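Local coordinates for hypothetical protein yycE (Bacillus subtilis, PDB 1TWU) that is of unknown function but, as a dimeric member of the VOC superfamily, is probably related to glyoxalase and fosfomycin resistance proteins, at residues A[19-22]-A[23-26]; A[94-97]-A[98-102]. All coordinates share one frame; numbering follows the deposited sequence.

How the contacts relate
Following the chain from the N terminus, contact 1 comes first, where the strand 12-18 ends and the chain turns through 19-22 into the helix 22-32, set against the strands 59-66 and 47-53. Contact 2 lies much later, in the last turns of the helix 88-100, set against 127-131 and 117-121. Each is local: contact 1 closes the turn into a helix, contact 2 the last turns of one. They follow in series, neither nested nor crossed. The centres of contacts 1 and 2 are about 18 Å apart. Both reach across the two halves of the chain: Asp124 takes bonds from contact 1, and Lys97 NZ of contact 2 bonds to the backbone O of Glu31.

Contact 1: A[19-22]-A[23-26]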
loop_
_atom_site.group_PDB
_atom_site.type_symbol
_atom_site.label_atom_id
_atom_site.label_comp_id
_atom_site.label_asym_id
_atom_site.label_seq_id
_atom_site.Cartn_x
_atom_site.Cartn_y
_atom_site.Cartn_z
ATOM N N THR A 19 -12.108 -7.139 0.209
ATOM C CA THR A 19 -12.732 -7.376 -1.091
ATOM C C THR A 19 -14.001 -8.201 -0.956
ATOM O O THR A 19 -14.186 -8.919 0.020
ATOM C CB THR A 19 -11.768 -8.116 -2.082
ATOM O OG1 THR A 19 -12.382 -8.185 -3.376
ATOM C CG2 THR A 19 -11.464 -9.539 -1.603
ATOM N N GLY A 20 -14.884 -8.079 -1.936
ATOM C CA GLY A 20 -16.104 -8.858 -1.924
ATOM C C GLY A 20 -16.017 -9.891 -3.036
ATOM O O GLY A 20 -16.948 -10.664 -3.259
ATOM N N GLN A 21 -14.892 -9.906 -3.748
ATOM C CA GLN A 21 -14.696 -10.847 -4.845
ATOM C C GLN A 21 -13.240 -11.302 -4.867
ATOM O O GLN A 21 -12.466 -10.916 -5.741
ATOM C CB GLN A 21 -15.081 -10.178 -6.171
ATOM C CG GLN A 21 -14.364 -8.856 -6.442
ATOM C CD GLN A 21 -14.791 -8.226 -7.753
ATOM O OE1 GLN A 21 -15.301 -8.907 -8.643
ATOM N NE2 GLN A 21 -14.571 -6.925 -7.888
ATOM N N LEU A 22 -12.881 -12.137 -3.894
ATOM C CA LEU A 22 -11.517 -12.645 -3.759
ATOM C C LEU A 22 -11.047 -13.490 -4.946
ATOM O O LEU A 22 -9.852 -13.574 -5.220
ATOM C CB LEU A 22 -11.385 -13.447 -2.453
ATOM C CG LEU A 22 -9.984 -13.817 -1.940
ATOM C CD1 LEU A 22 -9.159 -12.572 -1.675
ATOM C CD2 LEU A 22 -10.124 -14.621 -0.663
ATOM N N ASP A 23 -11.975 -14.118 -5.653
ATOM C CA ASP A 23 -11.576 -14.914 -6.799
ATOM C C ASP A 23 -11.152 -14.010 -7.946
ATOM O O ASP A 23 -10.196 -14.314 -8.658
ATOM C CB ASP A 23 -12.710 -15.832 -7.236
ATOM C CG ASP A 23 -12.951 -16.965 -6.250
ATOM O OD1 ASP A 23 -11.967 -17.628 -5.838
ATOM O OD2 ASP A 23 -14.129 -17.197 -5.892
ATOM N N GLU A 24 -11.861 -12.899 -8.125
ATOM C CA GLU A 24 -11.528 -11.945 -9.178
ATOM C C GLU A 24 -10.168 -11.322 -8.887
ATOM O O GLU A 24 -9.356 -11.110 -9.791
ATOM C CB GLU A 24 -12.581 -10.846 -9.252
ATOM C CG GLU A 24 -13.864 -11.307 -9.875
ATOM C CD GLU A 24 -13.630 -11.996 -11.208
ATOM O OE1 GLU A 24 -12.820 -11.490 -12.016
ATOM O OE2 GLU A 24 -14.261 -13.045 -11.452
ATOM N N ILE A 25 -9.943 -11.026 -7.611
ATOM C CA ILE A 25 -8.693 -10.446 -7.150
ATOM C C ILE A 25 -7.538 -11.413 -7.447
ATOM O O ILE A 25 -6.470 -10.997 -7.913
ATOM C CB ILE A 25 -8.772 -10.142 -5.624
ATOM C CG1 ILE A 25 -9.705 -8.953 -5.384
ATOM C CG2 ILE A 25 -7.394 -9.891 -5.054
ATOM C CD1 ILE A 25 -9.230 -7.642 -5.995
ATOM N N ILE A 26 -7.759 -12.699 -7.190
ATOM C CA ILE A 26 -6.738 -13.711 -7.438
ATOM C C ILE A 26 -6.393 -13.816 -8.928
ATOM O O ILE A 26 -5.219 -13.947 -9.295
ATOM C CB ILE A 26 -7.190 -15.086 -6.904
ATOM C CG1 ILE A 26 -7.264 -15.032 -5.379
ATOM C CG2 ILE A 26 -6.225 -16.172 -7.346
ATOM C CD1 ILE A 26 -7.854 -16.268 -4.745
#
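Thr19 and Ile25 meet on the buried side of this helix start, sliding past each other in opposite directions, with Thr19 OG1 3.4 Å from Ile25 CG1. The threonine hydroxyl does double work here. Its first torsion (chi1 -174°) leaves OG1 beside the carbonyl carbon, where it accepts the N-H of Gln21, Thr19 OG1 to Gln21 N 3.1 Å, which closes an ST turn; it is also hydrogen-bonded to OD2 of Asp124. The other carboxylate oxygen of Asp124 takes Gln21 NE2, and Pro123 lies beside both Gln21 and Ile25, so a loop from the C-terminal half covers this flank. Ile25 also rests on Phe63, and Leu22 reaches Phe63 and Val50, which seats the first helical turn on the strands 59-66 and 47-53.

Two backbone bonds begin the helix. Ile25 N donates to Gln21 O at 3.1 Å, and Ile26 N donates to Leu22 O at 3.0 Å. Ile26 CG1 also comes against Leu22 O, while the two side chains touch more lightly, Leu22 CG to Ile26 CD1 at 4.3 Å.

Gln21, anchored by Asp124, runs extended across the base of Glu24 and sets OE1 3.1 Å from Glu24 CG, a close approach. The looser side begins beyond that point: the glutamate, bent at chi2, carries its acid group away, with the amide and carboxylate planes 52° apart. Asp23 is exposed and meets this turn through little more than its CB.

With Gln21 both closing the ST turn and standing at the N-cap, this is a strand-to-helix connection, the first step of the βαβββ unit that VOC proteins use as their building block.

Contact 2: A[94-97]-A[98-102]; sequences ITSK and LKHMG
Lys97 and Met101 lie side by side and point the same way, one helical turn apart. The lysine is extended throughout, with CG anti to the backbone nitrogen (chi1 176°), and both Lys97 CG and Lys97 CE run 4.1 Å from Met101 SD. The sulfur thus lies against the aliphatic part of the lysine, whose NZ goes on to bond the carbonyl oxygen of Glu31. Met101 CG also packs on Lys97 O, 3.1 Å away.

His100 leaves the backbone as Met101 does, but lays a ring face on its carbonyl oxygen. Ser96 O sits 3.0 Å above the plane of the His100 ring, offset toward the rim, while Ser96 OG comes 3.6 Å from His100 CE1 at the far end of the ring. The same Ser96 O accepts the backbone N of His100 at 3.0 Å, so one oxygen serves as hydrogen-bond acceptor and packing surface together. On the buried flank Leu98 CG leans on Ile94 O at 3.4 Å, and Ile94 CD1 touches Leu98 CG more distantly. Lys99 lays its CG against Thr95 O before bending at chi3 to carry NZ to a salt bridge with Glu105.

The last turn loosens along the backbone. Leu98, Lys99 and His100 make regular i to i-4 bonds, but Met101 N to Lys97 O is weak, with an N-H...O angle of 125°. Gly102 takes a positive phi and the chain sends two bonds back into the last turn, one of them from Gly102 N to Lys99 O: a Schellman motif.

Among its neighbours, the helix 88-100 lays Ile94, Thr95 and Leu98 on Phe130 of the strand 127-131. Leu98 also packs on Phe28 of the helix 22-32, Arg27 of that helix bonds to Met101 O, and Ile94 reaches Ser7 of the second subunit.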
loop_
_atom_site.group_PDB
_atom_site.type_symbol
_atom_site.label_atom_id
_atom_site.label_comp_id
_atom_site.label_asym_id
_atom_site.label_seq_id
_atom_site.Cartn_x
_atom_site.Cartn_y
_atom_site.Cartn_z
ATOM N N ILE A 94 3.270 -6.563 -19.969
ATOM C CA ILE A 94 2.383 -6.815 -18.844
ATOM C C ILE A 94 1.047 -6.084 -18.983
ATOM O O ILE A 94 -0.018 -6.686 -18.797
ATOM C CB ILE A 94 3.059 -6.455 -17.481
ATOM C CG1 ILE A 94 2.136 -6.865 -16.329
ATOM C CG2 ILE A 94 3.362 -4.965 -17.399
ATOM C CD1 ILE A 94 1.702 -8.324 -16.377
ATOM N N THR A 95 1.092 -4.802 -19.329
ATOM C CA THR A 95 -0.138 -4.032 -19.480
ATOM C C THR A 95 -1.008 -4.597 -20.606
ATOM O O THR A 95 -2.236 -4.535 -20.543
ATOM C CB THR A 95 0.161 -2.543 -19.770
ATOM O OG1 THR A 95 0.977 -2.439 -20.940
ATOM C CG2 THR A 95 0.876 -1.897 -18.587
ATOM N N SER A 96 -0.363 -5.153 -21.628
ATOM C CA SER A 96 -1.069 -5.730 -22.764
ATOM C C SER A 96 -1.770 -7.021 -22.369
ATOM O O SER A 96 -2.882 -7.301 -22.813
ATOM C CB SER A 96 -0.094 -6.011 -23.900
ATOM O OG SER A 96 -0.768 -6.611 -24.987
ATOM N N LYS A 97 -1.104 -7.809 -21.537
ATOM C CA LYS A 97 -1.659 -9.068 -21.062
ATOM C C LYS A 97 -2.904 -8.810 -20.205
ATOM O O LYS A 97 -3.904 -9.517 -20.314
ATOM C CB LYS A 97 -0.603 -9.816 -20.238
ATOM C CG LYS A 97 -1.106 -11.104 -19.601
ATOM C CD LYS A 97 -0.042 -11.746 -18.726
ATOM C CE LYS A 97 -0.580 -12.986 -18.032
ATOM N NZ LYS A 97 0.435 -13.634 -17.152
ATOM N N LEU A 98 -2.835 -7.788 -19.355
ATOM C CA LEU A 98 -3.948 -7.439 -18.477
ATOM C C LEU A 98 -5.168 -6.944 -19.253
ATOM O O LEU A 98 -6.302 -7.281 -18.916
ATOM C CB LEU A 98 -3.503 -6.380 -17.455
ATOM C CG LEU A 98 -2.433 -6.829 -16.445
ATOM C CD1 LEU A 98 -2.042 -5.652 -15.575
ATOM C CD2 LEU A 98 -2.947 -7.985 -15.596
ATOM N N LYS A 99 -4.939 -6.142 -20.289
ATOM C CA LYS A 99 -6.040 -5.628 -21.098
ATOM C C LYS A 99 -6.680 -6.764 -21.901
ATOM O O LYS A 99 -7.898 -6.793 -22.092
ATOM C CB LYS A 99 -5.543 -4.524 -22.044
ATOM C CG LYS A 99 -4.933 -3.327 -21.324
ATOM C CD LYS A 99 -4.533 -2.228 -22.281
ATOM C CE LYS A 99 -5.745 -1.560 -22.886
ATOM N NZ LYS A 99 -5.376 -0.369 -23.709
ATOM N N HIS A 100 -5.860 -7.704 -22.360
ATOM C CA HIS A 100 -6.369 -8.835 -23.122
ATOM C C HIS A 100 -7.106 -9.811 -22.215
ATOM O O HIS A 100 -7.914 -10.622 -22.683
ATOM C CB HIS A 100 -5.228 -9.529 -23.865
ATOM C CG HIS A 100 -4.664 -8.707 -24.984
ATOM N ND1 HIS A 100 -3.764 -9.204 -25.902
ATOM C CD2 HIS A 100 -4.881 -7.414 -25.335
ATOM C CE1 HIS A 100 -3.452 -8.258 -26.770
ATOM N NE2 HIS A 100 -4.117 -7.160 -26.448
ATOM N N MET A 101 -6.830 -9.725 -20.913
ATOM C CA MET A 101 -7.508 -10.566 -19.934
ATOM C C MET A 101 -8.846 -9.909 -19.585
ATOM O O MET A 101 -9.695 -10.522 -18.943
ATOM C CB MET A 101 -6.652 -10.747 -18.671
ATOM C CG MET A 101 -5.526 -11.768 -18.830
ATOM S SD MET A 101 -4.507 -11.906 -17.373
ATOM C CE MET A 101 -5.503 -12.941 -16.416
ATOM N N GLY A 102 -9.027 -8.660 -20.012
ATOM C CA GLY A 102 -10.279 -7.965 -19.756
ATOM C C GLY A 102 -10.241 -6.737 -18.858
ATOM O O GLY A 102 -11.269 -6.086 -18.668
#